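Local coordinates for protein PaxB (Photorhabdus luminescens, PDB 6EK4) that probably acts as one component of a two-component alpha-helical pore-forming toxin of the YaxAB type, at residues N28-S33 with Y53-D58; E59-S64 with L345-M350; S135-V140 with T297-A302. All coordinates share one frame; numbering follows the deposited sequence.

Contact 1: residues N28-S33 with Y53-D58. With NA (sodium ion), chain E.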
ATOM      1  N   ASN A  28      -4.596   8.192  -0.975  1.00 68.97           N
ATOM      2  CA  ASN A  28      -3.850   7.028  -0.489  1.00 68.59           C
ATOM      3  C   ASN A  28      -2.514   6.834  -1.202  1.00 67.67           C
ATOM      4  O   ASN A  28      -1.550   6.367  -0.594  1.00 67.77           O
ATOM      5  CB  ASN A  28      -4.691   5.751  -0.626  1.00 68.98           C
ATOM      6  CG  ASN A  28      -5.909   5.748   0.281  1.00 69.33           C
ATOM      7  OD1 ASN A  28      -5.949   6.442   1.300  1.00 69.53           O
ATOM      8  ND2 ASN A  28      -6.912   4.959  -0.086  1.00 69.76           N
ATOM      9  N   ILE A  29      -2.462   7.180  -2.487  1.00 66.67           N
ATOM     10  CA  ILE A  29      -1.220   7.091  -3.256  1.00 65.80           C
ATOM     11  C   ILE A  29      -0.197   8.101  -2.735  1.00 65.64           C
ATOM     12  O   ILE A  29       0.985   7.780  -2.615  1.00 65.27           O
ATOM     13  CB  ILE A  29      -1.469   7.279  -4.772  1.00 65.57           C
ATOM     14  CG1 ILE A  29      -2.151   6.032  -5.346  1.00 66.19           C
ATOM     15  CG2 ILE A  29      -0.164   7.525  -5.516  1.00 65.54           C
ATOM     16  CD1 ILE A  29      -2.776   6.231  -6.711  1.00 66.22           C
ATOM     17  N   TRP A  30      -0.654   9.311  -2.419  1.00 65.65           N
ATOM     18  CA  TRP A  30       0.213  10.336  -1.834  1.00 65.45           C
ATOM     19  C   TRP A  30       0.805   9.865  -0.507  1.00 65.01           C
ATOM     20  O   TRP A  30       2.013   9.955  -0.291  1.00 64.60           O
ATOM     21  CB  TRP A  30      -0.563  11.638  -1.615  1.00 65.70           C
ATOM     22  CG  TRP A  30       0.274  12.740  -1.036  1.00 66.37           C
ATOM     23  CD1 TRP A  30       0.439  13.040   0.288  1.00 66.84           C
ATOM     24  CD2 TRP A  30       1.067  13.683  -1.763  1.00 66.91           C
ATOM     25  NE1 TRP A  30       1.286  14.114   0.428  1.00 67.59           N
ATOM     26  CE2 TRP A  30       1.684  14.528  -0.816  1.00 67.68           C
ATOM     27  CE3 TRP A  30       1.317  13.897  -3.123  1.00 67.52           C
ATOM     28  CZ2 TRP A  30       2.536  15.571  -1.187  1.00 69.13           C
ATOM     29  CZ3 TRP A  30       2.161  14.934  -3.492  1.00 68.40           C
ATOM     30  CH2 TRP A  30       2.760  15.758  -2.526  1.00 69.28           C
ATOM     31  N   ARG A  31      -0.058   9.367   0.374  1.00 65.34           N
ATOM     32  CA  ARG A  31       0.359   8.888   1.690  1.00 66.43           C
ATOM     33  C   ARG A  31       1.355   7.734   1.579  1.00 66.34           C
ATOM     34  O   ARG A  31       2.378   7.725   2.265  1.00 66.52           O
ATOM     35  CB  ARG A  31      -0.866   8.447   2.500  1.00 67.23           C
ATOM     36  CG  ARG A  31      -0.564   8.018   3.929  1.00 68.21           C
ATOM     37  CD  ARG A  31      -1.837   7.742   4.717  1.00 69.09           C
ATOM     38  NE  ARG A  31      -2.779   6.894   3.984  1.00 69.41           N
ATOM     39  CZ  ARG A  31      -2.651   5.578   3.799  1.00 69.24           C
ATOM     40  NH1 ARG A  31      -1.606   4.912   4.288  1.00 69.24           N
ATOM     41  NH2 ARG A  31      -3.578   4.920   3.111  1.00 69.18           N
ATOM     42  N   LEU A  32       1.049   6.771   0.714  1.00 66.36           N
ATOM     43  CA  LEU A  32       1.901   5.597   0.524  1.00 66.81           C
ATOM     44  C   LEU A  32       3.222   5.929  -0.165  1.00 67.53           C
ATOM     45  O   LEU A  32       4.254   5.361   0.178  1.00 68.26           O
ATOM     46  CB  LEU A  32       1.160   4.518  -0.272  1.00 67.09           C
ATOM     47  CG  LEU A  32       0.020   3.819   0.474  1.00 67.64           C
ATOM     48  CD1 LEU A  32      -0.896   3.097  -0.499  1.00 68.20           C
ATOM     49  CD2 LEU A  32       0.555   2.855   1.523  1.00 67.41           C
ATOM     50  N   SER A  33       3.192   6.849  -1.127  1.00 69.10           N
ATOM     51  CA  SER A  33       4.395   7.210  -1.883  1.00 70.38           C
ATOM     52  C   SER A  33       5.443   7.949  -1.048  1.00 72.11           C
ATOM     53  O   SER A  33       6.600   8.038  -1.459  1.00 73.87           O
ATOM     54  CB  SER A  33       4.029   8.062  -3.101  1.00 70.38           C
ATOM     55  OG  SER A  33       3.424   9.281  -2.707  1.00 70.20           O
ATOM     56  N   TYR A  53       0.949  12.967 -10.828  1.00 64.56           N
ATOM     57  CA  TYR A  53      -0.011  12.874 -11.931  1.00 64.14           C
ATOM     58  C   TYR A  53      -1.402  12.449 -11.447  1.00 63.90           C
ATOM     59  O   TYR A  53      -2.409  12.837 -12.040  1.00 63.78           O
ATOM     60  CB  TYR A  53       0.482  11.900 -13.010  1.00 64.45           C
ATOM     61  CG  TYR A  53       1.651  12.396 -13.846  1.00 65.39           C
ATOM     62  CD1 TYR A  53       1.634  13.660 -14.434  1.00 65.96           C
ATOM     63  CD2 TYR A  53       2.756  11.582 -14.082  1.00 66.12           C
ATOM     64  CE1 TYR A  53       2.694  14.106 -15.209  1.00 67.11           C
ATOM     65  CE2 TYR A  53       3.820  12.019 -14.855  1.00 67.06           C
ATOM     66  CZ  TYR A  53       3.785  13.280 -15.416  1.00 67.79           C
ATOM     67  OH  TYR A  53       4.840  13.716 -16.186  1.00 69.34           O
ATOM     68  N   SER A  54      -1.459  11.647 -10.383  1.00 64.14           N
ATOM     69  CA  SER A  54      -2.738  11.268  -9.768  1.00 64.17           C
ATOM     70  C   SER A  54      -3.484  12.492  -9.250  1.00 63.94           C
ATOM     71  O   SER A  54      -4.695  12.609  -9.425  1.00 63.69           O
ATOM     72  CB  SER A  54      -2.525  10.282  -8.614  1.00 64.40           C
ATOM     73  OG  SER A  54      -2.195   8.993  -9.098  1.00 64.93           O
ATOM     74  N   ARG A  55      -2.748  13.396  -8.612  1.00 64.82           N
ATOM     75  CA  ARG A  55      -3.317  14.635  -8.098  1.00 66.09           C
ATOM     76  C   ARG A  55      -3.754  15.558  -9.237  1.00 65.70           C
ATOM     77  O   ARG A  55      -4.773  16.239  -9.126  1.00 65.38           O
ATOM     78  CB  ARG A  55      -2.308  15.344  -7.192  1.00 68.63           C
ATOM     79  CG  ARG A  55      -2.910  16.440  -6.330  1.00 71.54           C
ATOM     80  CD  ARG A  55      -1.994  16.794  -5.169  1.00 74.54           C
ATOM     81  NE  ARG A  55      -0.682  17.256  -5.620  1.00 77.06           N
ATOM     82  CZ  ARG A  55       0.322  17.586  -4.809  1.00 79.75           C
ATOM     83  NH1 ARG A  55       1.477  17.997  -5.324  1.00 81.10           N
ATOM     84  NH2 ARG A  55       0.182  17.512  -3.488  1.00 80.49           N
ATOM     85  N   ASP A  56      -2.986  15.574 -10.327  1.00 65.30           N
ATOM     86  CA  ASP A  56      -3.360  16.326 -11.528  1.00 65.40           C
ATOM     87  C   ASP A  56      -4.647  15.789 -12.152  1.00 65.19           C
ATOM     88  O   ASP A  56      -5.477  16.562 -12.633  1.00 66.04           O
ATOM     89  CB  ASP A  56      -2.237  16.291 -12.575  1.00 65.62           C
ATOM     90  CG  ASP A  56      -1.075  17.208 -12.231  1.00 65.83           C
ATOM     91  OD1 ASP A  56      -1.276  18.203 -11.500  1.00 65.64           O
ATOM     92  OD2 ASP A  56       0.047  16.942 -12.713  1.00 66.06           O
ATOM     93  N   LEU A  57      -4.797  14.465 -12.161  1.00 64.82           N
ATOM     94  CA  LEU A  57      -6.010  13.823 -12.673  1.00 64.29           C
ATOM     95  C   LEU A  57      -7.209  14.190 -11.803  1.00 64.05           C
ATOM     96  O   LEU A  57      -8.285  14.497 -12.316  1.00 63.90           O
ATOM     97  CB  LEU A  57      -5.833  12.301 -12.722  1.00 64.18           C
ATOM     98  CG  LEU A  57      -6.916  11.487 -13.443  1.00 64.06           C
ATOM     99  CD1 LEU A  57      -6.319  10.223 -14.042  1.00 64.40           C
ATOM    100  CD2 LEU A  57      -8.082  11.134 -12.528  1.00 64.17           C
ATOM    101  N   ASP A  58      -7.009  14.159 -10.488  1.00 63.88           N
ATOM    102  CA  ASP A  58      -8.047  14.537  -9.530  1.00 64.06           C
ATOM    103  C   ASP A  58      -8.475  15.994  -9.720  1.00 63.75           C
ATOM    104  O   ASP A  58      -9.664  16.306  -9.655  1.00 63.08           O
ATOM    105  CB  ASP A  58      -7.550  14.323  -8.097  1.00 64.33           C
ATOM    106  CG  ASP A  58      -8.665  14.396  -7.071  1.00 64.78           C
ATOM    107  OD1 ASP A  58      -9.699  13.725  -7.262  1.00 64.99           O
ATOM    108  OD2 ASP A  58      -8.501  15.117  -6.067  1.00 65.77           O
TER
HETATM  109 NA    NA E 401      -0.916  20.818 -11.197  1.00 81.51          NA
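W30 and R55 meet across a helical hairpin in which helix 19-35 runs antiparallel to helix 42-73, the first two helices of a predominantly alpha-helical, elongated molecule. The cross-contact is made by side chains alone, and it falls into a polar-aromatic part and a mostly apolar part.

In the first, the guanidinium of R55 lies over one face of the indole, offset toward the rim of the six-membered ring, at CZ3 and CH2. NH2 of R55 stands 3.2 Å above the ring plane and comes 3.3 Å from CZ3 of W30, while CZ of R55 is 3.5 Å from the same carbon. The two planes are inclined by 33°, so the groups overlap obliquely rather than in a flat stack. With CG of W30 trans to the backbone N (chi1 -179°), the indole reaches across to R55; the bend of R55 at chi3 (59°) turns its charged end over the benzo part of the indole. R55 is exposed, so this part of the contact lies at the surface of the hairpin.

The second part is more deeply buried. The end of I29, CD1, rests 3.7 Å from OG of S54. That hydroxyl is hydrogen-bonded to the backbone carbonyl of I50, one turn earlier on its own helix, so it already has a polar partner and meets the methyl by packing alone. I29 also packs on I50 and S51 of helix 42-73 and on E294 and L298 of helix 247-321, which places it where three helices come together.

Metal coordination is the third kind of interaction, and it involves one helix of the pair: D56, next to R55 in the chain, binds a sodium ion through OD1 at 2.7 Å.

Contact 2: residues E59-S64 with L345-M350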
ATOM      1  N   GLU A  59      -7.500  16.871  -9.952  1.00 64.11           N
ATOM      2  CA  GLU A  59      -7.760  18.288 -10.229  1.00 64.92           C
ATOM      3  C   GLU A  59      -8.607  18.465 -11.488  1.00 64.32           C
ATOM      4  O   GLU A  59      -9.529  19.280 -11.512  1.00 63.70           O
ATOM      5  CB  GLU A  59      -6.443  19.062 -10.388  1.00 66.00           C
ATOM      6  CG  GLU A  59      -5.705  19.328  -9.083  1.00 67.17           C
ATOM      7  CD  GLU A  59      -4.243  19.694  -9.286  1.00 68.56           C
ATOM      8  OE1 GLU A  59      -3.895  20.261 -10.346  1.00 69.73           O
ATOM      9  OE2 GLU A  59      -3.435  19.420  -8.375  1.00 69.12           O
ATOM     10  N   ALA A  60      -8.283  17.699 -12.526  1.00 63.80           N
ATOM     11  CA  ALA A  60      -9.022  17.741 -13.785  1.00 63.59           C
ATOM     12  C   ALA A  60     -10.458  17.258 -13.600  1.00 63.89           C
ATOM     13  O   ALA A  60     -11.391  17.836 -14.161  1.00 64.59           O
ATOM     14  CB  ALA A  60      -8.317  16.903 -14.840  1.00 63.39           C
ATOM     15  N   ALA A  61     -10.627  16.200 -12.810  1.00 63.89           N
ATOM     16  CA  ALA A  61     -11.951  15.651 -12.519  1.00 63.78           C
ATOM     17  C   ALA A  61     -12.818  16.645 -11.744  1.00 64.22           C
ATOM     18  O   ALA A  61     -13.997  16.814 -12.055  1.00 64.13           O
ATOM     19  CB  ALA A  61     -11.823  14.348 -11.744  1.00 63.77           C
ATOM     20  N   ARG A  62     -12.226  17.299 -10.745  1.00 64.51           N
ATOM     21  CA  ARG A  62     -12.941  18.289  -9.930  1.00 65.41           C
ATOM     22  C   ARG A  62     -13.352  19.531 -10.727  1.00 65.31           C
ATOM     23  O   ARG A  62     -14.421  20.090 -10.491  1.00 65.42           O
ATOM     24  CB  ARG A  62     -12.093  18.720  -8.732  1.00 66.02           C
ATOM     25  CG  ARG A  62     -11.952  17.663  -7.651  1.00 66.98           C
ATOM     26  CD  ARG A  62     -10.902  18.069  -6.629  1.00 68.02           C
ATOM     27  NE  ARG A  62     -10.665  17.024  -5.632  1.00 68.83           N
ATOM     28  CZ  ARG A  62     -11.457  16.766  -4.591  1.00 70.11           C
ATOM     29  NH1 ARG A  62     -12.568  17.470  -4.378  1.00 70.57           N
ATOM     30  NH2 ARG A  62     -11.134  15.787  -3.749  1.00 70.76           N
ATOM     31  N   ALA A  63     -12.500  19.955 -11.656  1.00 64.79           N
ATOM     32  CA  ALA A  63     -12.740  21.164 -12.444  1.00 64.82           C
ATOM     33  C   ALA A  63     -13.720  20.929 -13.589  1.00 65.15           C
ATOM     34  O   ALA A  63     -14.416  21.855 -14.009  1.00 65.16           O
ATOM     35  CB  ALA A  63     -11.428  21.704 -12.989  1.00 64.95           C
ATOM     36  N   SER A  64     -13.767  19.698 -14.095  1.00 65.44           N
ATOM     37  CA  SER A  64     -14.632  19.357 -15.225  1.00 65.22           C
ATOM     38  C   SER A  64     -16.115  19.542 -14.911  1.00 65.60           C
ATOM     39  O   SER A  64     -16.883  19.967 -15.772  1.00 66.24           O
ATOM     40  CB  SER A  64     -14.385  17.913 -15.665  1.00 65.31           C
ATOM     41  OG  SER A  64     -14.724  17.002 -14.634  1.00 65.69           O
ATOM     42  N   LEU A 345     -22.733  16.960  -6.036  1.00 74.42           N
ATOM     43  CA  LEU A 345     -23.259  16.528  -4.740  1.00 75.85           C
ATOM     44  C   LEU A 345     -22.270  15.626  -3.998  1.00 75.63           C
ATOM     45  O   LEU A 345     -22.179  15.680  -2.771  1.00 76.65           O
ATOM     46  CB  LEU A 345     -24.599  15.803  -4.921  1.00 77.07           C
ATOM     47  CG  LEU A 345     -25.308  15.269  -3.671  1.00 78.77           C
ATOM     48  CD1 LEU A 345     -25.710  16.404  -2.741  1.00 79.79           C
ATOM     49  CD2 LEU A 345     -26.524  14.448  -4.073  1.00 79.85           C
ATOM     50  N   GLN A 346     -21.541  14.799  -4.744  1.00 74.69           N
ATOM     51  CA  GLN A 346     -20.520  13.929  -4.161  1.00 74.34           C
ATOM     52  C   GLN A 346     -19.325  14.732  -3.656  1.00 74.73           C
ATOM     53  O   GLN A 346     -18.870  14.527  -2.532  1.00 75.11           O
ATOM     54  CB  GLN A 346     -20.049  12.887  -5.174  1.00 72.71           C
ATOM     55  CG  GLN A 346     -21.114  11.876  -5.564  1.00 72.96           C
ATOM     56  CD  GLN A 346     -20.584  10.809  -6.502  1.00 71.98           C
ATOM     57  OE1 GLN A 346     -19.531  10.223  -6.259  1.00 71.50           O
ATOM     58  NE2 GLN A 346     -21.316  10.549  -7.579  1.00 72.08           N
ATOM     59  N   TYR A 347     -18.823  15.640  -4.492  1.00 75.57           N
ATOM     60  CA  TYR A 347     -17.702  16.510  -4.116  1.00 76.52           C
ATOM     61  C   TYR A 347     -18.047  17.423  -2.942  1.00 79.08           C
ATOM     62  O   TYR A 347     -17.223  17.630  -2.051  1.00 79.70           O
ATOM     63  CB  TYR A 347     -17.243  17.366  -5.305  1.00 75.41           C
ATOM     64  CG  TYR A 347     -16.436  16.615  -6.343  1.00 73.80           C
ATOM     65  CD1 TYR A 347     -15.262  15.954  -5.994  1.00 73.06           C
ATOM     66  CD2 TYR A 347     -16.833  16.583  -7.676  1.00 73.50           C
ATOM     67  CE1 TYR A 347     -14.516  15.271  -6.939  1.00 72.22           C
ATOM     68  CE2 TYR A 347     -16.092  15.902  -8.628  1.00 72.55           C
ATOM     69  CZ  TYR A 347     -14.934  15.248  -8.253  1.00 71.78           C
ATOM     70  OH  TYR A 347     -14.191  14.570  -9.190  1.00 71.60           O
ATOM     71  N   HIS A 348     -19.261  17.967  -2.950  1.00 81.65           N
ATOM     72  CA  HIS A 348     -19.719  18.866  -1.890  1.00 84.83           C
ATOM     73  C   HIS A 348     -19.716  18.197  -0.512  1.00 86.89           C
ATOM     74  O   HIS A 348     -19.300  18.807   0.474  1.00 88.28           O
ATOM     75  CB  HIS A 348     -21.120  19.395  -2.212  1.00 86.21           C
ATOM     76  CG  HIS A 348     -21.727  20.212  -1.114  1.00 88.73           C
ATOM     77  ND1 HIS A 348     -21.351  21.514  -0.858  1.00 89.76           N
ATOM     78  CD2 HIS A 348     -22.683  19.911  -0.204  1.00 90.98           C
ATOM     79  CE1 HIS A 348     -22.050  21.978   0.162  1.00 92.05           C
ATOM     80  NE2 HIS A 348     -22.866  21.026   0.576  1.00 92.78           N
ATOM     81  N   SER A 349     -20.174  16.947  -0.454  1.00 88.13           N
ATOM     82  CA  SER A 349     -20.309  16.220   0.811  1.00 90.59           C
ATOM     83  C   SER A 349     -19.216  15.165   1.011  1.00 90.82           C
ATOM     84  O   SER A 349     -19.424  14.178   1.721  1.00 92.09           O
ATOM     85  CB  SER A 349     -21.691  15.559   0.877  1.00 92.08           C
ATOM     86  OG  SER A 349     -21.840  14.583  -0.140  1.00 91.04           O
ATOM     87  N   MET A 350     -18.050  15.380   0.404  1.00 90.27           N
ATOM     88  CA  MET A 350     -16.966  14.403   0.459  1.00 89.67           C
ATOM     89  C   MET A 350     -16.189  14.519   1.768  1.00 92.25           C
ATOM     90  O   MET A 350     -15.751  15.609   2.140  1.00 92.24           O
ATOM     91  CB  MET A 350     -16.012  14.588  -0.724  1.00 87.16           C
ATOM     92  CG  MET A 350     -15.046  13.430  -0.915  1.00 85.29           C
ATOM     93  SD  MET A 350     -14.085  13.535  -2.435  1.00 82.21           S
ATOM     94  CE  MET A 350     -15.339  13.176  -3.660  1.00 82.65           C
TER
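Packing of the last helix of the chain, 326-348, against helix 42-73 of the bundle centres here on Y347, which lies against R62 and A61. The two segments run in opposite directions, with R62 and Y347 nearest in backbone register.

R62 uses two parts of its side chain on the tyrosine. Its CG touches CE1 of Y347 at 3.6 Å, and further out NH1 comes 3.5 Å from CD1 of the same ring. The guanidinium has CE1 of Y347 over one of its faces, 3.9 Å from its plane and off to the rim. With the two planes inclined by 45°, ring and guanidinium do not lie flat on each other. An extended chain from CG to NE carries the group obliquely across the tyrosine, and the salt bridge of NE with D58 OD2, one turn back on the same helix, helps fix its position.

The phenol end reaches past R62 to A61, where OH of Y347 lies 3.5 Å from CB and about as close to the backbone C. Close by, the A61 carbonyl oxygen accepts a hydrogen bond from OG of S64 (2.7 Å), the donor standing above the carbonyl plane.

M350 adds a looser touch, its SD 3.9 Å from NH2 of R62. It follows S349, the first residue to leave helical geometry, whose OG turns back to donate to the carbonyl oxygen of L345 at 2.9 Å. V19 and S23 of helix 19-35 flank the site: Y347 packs on V19, M350 on both and R62 on S23. One aromatic side chain thus bridges two antiparallel helices near a helix C-terminus, an arrangement belonging to the lateral packing of an alpha-helical bundle.

Contact 3: residues S135-V140 with T297-A302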
ATOM      1  N   SER A 135      -5.532  12.329 -21.331  1.00 70.58           N
ATOM      2  CA  SER A 135      -4.120  12.682 -21.147  1.00 70.72           C
ATOM      3  C   SER A 135      -3.657  12.447 -19.709  1.00 69.83           C
ATOM      4  O   SER A 135      -2.501  12.089 -19.475  1.00 69.40           O
ATOM      5  CB  SER A 135      -3.865  14.140 -21.536  1.00 70.29           C
ATOM      6  OG  SER A 135      -4.032  14.329 -22.929  1.00 70.88           O
ATOM      7  N   ARG A 136      -4.561  12.657 -18.753  1.00 68.90           N
ATOM      8  CA  ARG A 136      -4.268  12.413 -17.342  1.00 68.85           C
ATOM      9  C   ARG A 136      -4.159  10.917 -17.063  1.00 68.82           C
ATOM     10  O   ARG A 136      -3.246  10.478 -16.362  1.00 68.92           O
ATOM     11  CB  ARG A 136      -5.348  13.032 -16.449  1.00 68.81           C
ATOM     12  CG  ARG A 136      -5.425  14.548 -16.525  1.00 69.27           C
ATOM     13  CD  ARG A 136      -4.288  15.215 -15.770  1.00 69.88           C
ATOM     14  NE  ARG A 136      -4.027  16.567 -16.261  1.00 71.45           N
ATOM     15  CZ  ARG A 136      -3.296  16.862 -17.337  1.00 72.70           C
ATOM     16  NH1 ARG A 136      -2.729  15.904 -18.068  1.00 72.84           N
ATOM     17  NH2 ARG A 136      -3.131  18.133 -17.687  1.00 73.48           N
ATOM     18  N   ILE A 137      -5.098  10.148 -17.613  1.00 68.96           N
ATOM     19  CA  ILE A 137      -5.091   8.686 -17.496  1.00 68.84           C
ATOM     20  C   ILE A 137      -3.803   8.095 -18.075  1.00 69.23           C
ATOM     21  O   ILE A 137      -3.228   7.168 -17.505  1.00 69.37           O
ATOM     22  CB  ILE A 137      -6.328   8.062 -18.191  1.00 68.73           C
ATOM     23  CG1 ILE A 137      -7.591   8.345 -17.369  1.00 68.21           C
ATOM     24  CG2 ILE A 137      -6.164   6.557 -18.378  1.00 69.18           C
ATOM     25  CD1 ILE A 137      -8.883   8.183 -18.144  1.00 68.72           C
ATOM     26  N   ALA A 138      -3.357   8.636 -19.205  1.00 69.84           N
ATOM     27  CA  ALA A 138      -2.126   8.179 -19.843  1.00 71.04           C
ATOM     28  C   ALA A 138      -0.910   8.435 -18.955  1.00 71.44           C
ATOM     29  O   ALA A 138      -0.049   7.566 -18.815  1.00 71.80           O
ATOM     30  CB  ALA A 138      -1.946   8.858 -21.193  1.00 71.76           C
ATOM     31  N   ASP A 139      -0.852   9.622 -18.354  1.00 71.50           N
ATOM     32  CA  ASP A 139       0.286  10.020 -17.520  1.00 71.71           C
ATOM     33  C   ASP A 139       0.468   9.126 -16.290  1.00 71.44           C
ATOM     34  O   ASP A 139       1.591   8.724 -15.978  1.00 71.15           O
ATOM     35  CB  ASP A 139       0.148  11.484 -17.076  1.00 71.86           C
ATOM     36  CG  ASP A 139       0.467  12.478 -18.189  1.00 73.04           C
ATOM     37  OD1 ASP A 139       1.220  12.129 -19.126  1.00 74.01           O
ATOM     38  OD2 ASP A 139      -0.031  13.624 -18.113  1.00 72.43           O
ATOM     39  N   VAL A 140      -0.629   8.818 -15.599  1.00 71.08           N
ATOM     40  CA  VAL A 140      -0.564   7.992 -14.386  1.00 71.63           C
ATOM     41  C   VAL A 140      -0.296   6.517 -14.696  1.00 72.65           C
ATOM     42  O   VAL A 140       0.451   5.856 -13.975  1.00 73.00           O
ATOM     43  CB  VAL A 140      -1.837   8.109 -13.505  1.00 71.10           C
ATOM     44  CG1 VAL A 140      -2.096   9.558 -13.118  1.00 70.62           C
ATOM     45  CG2 VAL A 140      -3.056   7.503 -14.188  1.00 71.52           C
ATOM     46  N   THR A 297      -7.793   1.468  -9.026  1.00 68.53           N
ATOM     47  CA  THR A 297      -9.097   1.893  -8.513  1.00 68.71           C
ATOM     48  C   THR A 297      -9.512   3.266  -9.043  1.00 68.30           C
ATOM     49  O   THR A 297     -10.660   3.448  -9.452  1.00 68.98           O
ATOM     50  CB  THR A 297      -9.112   1.917  -6.970  1.00 68.70           C
ATOM     51  OG1 THR A 297      -8.910   0.591  -6.469  1.00 69.87           O
ATOM     52  CG2 THR A 297     -10.436   2.454  -6.437  1.00 68.97           C
ATOM     53  N   LEU A 298      -8.586   4.224  -9.035  1.00 67.53           N
ATOM     54  CA  LEU A 298      -8.888   5.585  -9.488  1.00 67.25           C
ATOM     55  C   LEU A 298      -9.067   5.659 -11.006  1.00 67.12           C
ATOM     56  O   LEU A 298      -9.887   6.434 -11.495  1.00 67.14           O
ATOM     57  CB  LEU A 298      -7.816   6.578  -9.014  1.00 66.93           C
ATOM     58  CG  LEU A 298      -6.465   6.638  -9.742  1.00 67.38           C
ATOM     59  CD1 LEU A 298      -6.474   7.642 -10.889  1.00 67.51           C
ATOM     60  CD2 LEU A 298      -5.355   6.988  -8.762  1.00 67.40           C
ATOM     61  N   LEU A 299      -8.300   4.855 -11.741  1.00 67.28           N
ATOM     62  CA  LEU A 299      -8.392   4.814 -13.207  1.00 67.76           C
ATOM     63  C   LEU A 299      -9.731   4.259 -13.715  1.00 68.64           C
ATOM     64  O   LEU A 299     -10.208   4.665 -14.776  1.00 67.89           O
ATOM     65  CB  LEU A 299      -7.228   4.009 -13.801  1.00 68.01           C
ATOM     66  CG  LEU A 299      -5.882   4.740 -13.865  1.00 67.35           C
ATOM     67  CD1 LEU A 299      -4.767   3.780 -14.255  1.00 67.99           C
ATOM     68  CD2 LEU A 299      -5.940   5.918 -14.829  1.00 67.12           C
ATOM     69  N   LEU A 300     -10.322   3.330 -12.964  1.00 69.96           N
ATOM     70  CA  LEU A 300     -11.676   2.839 -13.255  1.00 71.26           C
ATOM     71  C   LEU A 300     -12.692   3.979 -13.195  1.00 70.32           C
ATOM     72  O   LEU A 300     -13.551   4.098 -14.067  1.00 71.10           O
ATOM     73  CB  LEU A 300     -12.084   1.725 -12.276  1.00 72.50           C
ATOM     74  CG  LEU A 300     -11.867   0.266 -12.701  1.00 74.21           C
ATOM     75  CD1 LEU A 300     -10.581   0.070 -13.495  1.00 74.48           C
ATOM     76  CD2 LEU A 300     -11.888  -0.639 -11.477  1.00 74.90           C
ATOM     77  N   GLN A 301     -12.582   4.812 -12.163  1.00 68.80           N
ATOM     78  CA  GLN A 301     -13.447   5.980 -12.009  1.00 68.01           C
ATOM     79  C   GLN A 301     -13.084   7.064 -13.020  1.00 67.54           C
ATOM     80  O   GLN A 301     -13.960   7.764 -13.527  1.00 68.30           O
ATOM     81  CB  GLN A 301     -13.340   6.548 -10.591  1.00 67.41           C
ATOM     82  CG  GLN A 301     -13.718   5.576  -9.481  1.00 67.71           C
ATOM     83  CD  GLN A 301     -15.163   5.123  -9.550  1.00 68.32           C
ATOM     84  OE1 GLN A 301     -16.032   5.841 -10.045  1.00 67.81           O
ATOM     85  NE2 GLN A 301     -15.430   3.927  -9.041  1.00 69.48           N
ATOM     86  N   ALA A 302     -11.790   7.196 -13.308  1.00 67.11           N
ATOM     87  CA  ALA A 302     -11.300   8.192 -14.264  1.00 66.86           C
ATOM     88  C   ALA A 302     -11.733   7.871 -15.692  1.00 67.78           C
ATOM     89  O   ALA A 302     -12.088   8.771 -16.456  1.00 66.97           O
ATOM     90  CB  ALA A 302      -9.784   8.292 -14.193  1.00 66.50           C
TER
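I137 and V140, one turn apart on helix 101-141, close on L299 of helix 247-321, and this makes the tight part of the contact. CD2 of L299 sits 3.4 Å from CG2 of V140 and 3.6 Å from CG2 of I137, so a single methyl serves both partners. V140 and L299 meet tip to tip, whereas I137 crosses the leucine obliquely. Further along, CG1 of I137 rests 3.9 Å from CB of A302 and its CD1 lies over the A302 backbone carbonyl. With CG1 trans to the carbonyl carbon (chi1 -72°), this branch reaches A302.

This is antiparallel helix packing within the bundle: the segment axes approach to 10.6 Å and cross at -164°. L57 of helix 42-73 also touches A302, and Y53 touches V140, covering the apolar side from a third helix. At that flank R136 packs on L57 and D139 on Y53, and the two are joined by a rather long salt bridge within the helix, NH1 of R136 to OD2 of D139 at 3.5 Å.

The loose side begins at A138, whose CB points away from the partner helix; on helix 247-321, L300 is exposed to solvent.

Helix 42-73 supplies a segment to both contact 1 and contact 2, successive in sequence, facing helix 19-35 in the first and the C-terminal helix 326-348 in the second. Contact 3 joins helices 101-141 and 247-321 and is made by apolar side chains, whereas each of the others sets an arginine against an aromatic ring, exposed in contact 1, partly exposed in contact 2. All three are only partly buried, contact 1 running from surface to interior at I29 and S54. Contact 1 lies closest to the centre of the chain and meets contact 3 directly, through I29 against L298 and the Y53-S54 backbone against V140; contact 2 touches contact 3 more slightly, through A60 and R136.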